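Local coordinates for protein LYND (Lyngbya aestuarii, PDB 4V1T) that probably acts as a YcaO-type cyclodehydratase that uses ATP and magnesium to turn side chains of a peptide substrate into azoline heterocycles, at residues Q321-G324 with F325-L328. Numbering follows the deposited sequence.
Sequences QHRG and FEPL
With CG of F325 beside its own backbone N (chi1 -68°) and CG of Q321 anti to its N (chi1 173°), the phenyl ring of F325 and the amide of Q321 come together four residues apart. The ring presents an edge to the backbone of Q321, whose O lies near the ring plane, 3.2 Å from CD1 of F325, an approach that suits a carbonyl meeting the slightly positive rim of an aromatic ring. A bend at chi2 of Q321 swings its amide across to the ring, NE2 3.4 Å from CE1 of F325, amide and ring planes 41° apart. Glutamine serves here because its flexible arm carries the amide to the ring while its OE1 accepts a hydrogen bond from the backbone N of R438. These residues belong to the C-terminal turn of helix 319-324, which follows closely on the zinc-binding cysteines C311 and C314, and to the start of the loop beyond it. Backbone N of E326 donates to O of R323 at 3.1 Å, while a weak hydrogen bond runs from N of F325 to O of H322. Since F325 also packs on P495 of strand 491-498, an alanine here would probably open a gap beside that proline and leave the amide of Q321 without its aromatic neighbour. One residue further along each segment, CG of E326 lies over one face of the H322 imidazole, toward its rim, but the carboxylate is modelled too close to the ring, leaving this pair doubtful. R323 has the length to carry its guanidinium away from the turn, where NH1 hydrogen-bonds to O of T721.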
# COMPACT_ATOMS: atom_id res chain seq x y z
N GLN B 321 20.17 -5.31 -29.58
CA GLN B 321 20.75 -5.83 -30.82
C GLN B 321 22.00 -6.63 -30.48
O GLN B 321 22.15 -7.76 -30.94
CB GLN B 321 21.10 -4.68 -31.78
CG GLN B 321 21.88 -5.10 -33.03
CD GLN B 321 21.05 -5.93 -33.99
OE1 GLN B 321 19.82 -5.84 -34.01
NE2 GLN B 321 21.72 -6.74 -34.80
N HIS B 322 22.87 -6.05 -29.67
CA HIS B 322 24.12 -6.69 -29.28
C HIS B 322 23.87 -7.92 -28.41
O HIS B 322 24.46 -8.97 -28.62
CB HIS B 322 25.02 -5.70 -28.55
CG HIS B 322 26.32 -6.28 -28.08
ND1 HIS B 322 27.27 -6.77 -28.95
CD2 HIS B 322 26.82 -6.45 -26.84
CE1 HIS B 322 28.30 -7.22 -28.25
NE2 HIS B 322 28.06 -7.03 -26.97
N ARG B 323 22.97 -7.77 -27.44
CA ARG B 323 22.69 -8.85 -26.49
C ARG B 323 22.05 -10.08 -27.14
O ARG B 323 22.26 -11.21 -26.70
CB ARG B 323 21.79 -8.33 -25.38
CG ARG B 323 21.54 -9.34 -24.27
CD ARG B 323 20.50 -8.81 -23.29
NE ARG B 323 19.14 -9.05 -23.77
CZ ARG B 323 18.06 -8.48 -23.25
NH1 ARG B 323 18.16 -7.62 -22.25
NH2 ARG B 323 16.87 -8.76 -23.76
N GLY B 324 21.25 -9.86 -28.17
CA GLY B 324 20.57 -10.95 -28.86
C GLY B 324 21.52 -11.97 -29.47
O GLY B 324 21.25 -13.17 -29.45
N PHE B 325 22.64 -11.49 -30.00
CA PHE B 325 23.61 -12.36 -30.65
C PHE B 325 24.69 -12.85 -29.69
O PHE B 325 25.63 -13.53 -30.10
CB PHE B 325 24.25 -11.64 -31.84
CG PHE B 325 23.30 -11.39 -32.97
CD1 PHE B 325 22.48 -10.27 -32.96
CD2 PHE B 325 23.20 -12.27 -34.02
CE1 PHE B 325 21.59 -10.04 -33.99
CE2 PHE B 325 22.32 -12.04 -35.06
CZ PHE B 325 21.51 -10.92 -35.04
N GLU B 326 24.55 -12.52 -28.41
CA GLU B 326 25.43 -13.04 -27.37
C GLU B 326 24.82 -14.33 -26.81
O GLU B 326 23.60 -14.47 -26.78
CB GLU B 326 25.61 -12.01 -26.26
CG GLU B 326 26.39 -10.77 -26.69
CD GLU B 326 26.47 -9.72 -25.59
OE1 GLU B 326 25.69 -9.81 -24.60
OE2 GLU B 326 27.31 -8.81 -25.71
N PRO B 327 25.66 -15.28 -26.38
CA PRO B 327 25.10 -16.52 -25.83
C PRO B 327 24.38 -16.30 -24.50
O PRO B 327 24.50 -15.23 -23.91
CB PRO B 327 26.33 -17.41 -25.65
CG PRO B 327 27.47 -16.47 -25.56
CD PRO B 327 27.13 -15.32 -26.44
N LEU B 328 23.65 -17.32 -24.04
CA LEU B 328 22.83 -17.21 -22.83
C LEU B 328 23.55 -17.69 -21.57
O LEU B 328 23.92 -18.86 -21.46
CB LEU B 328 21.54 -18.00 -22.99
CG LEU B 328 20.24 -17.27 -22.67
CD1 LEU B 328 20.01 -16.12 -23.64
CD2 LEU B 328 19.08 -18.25 -22.73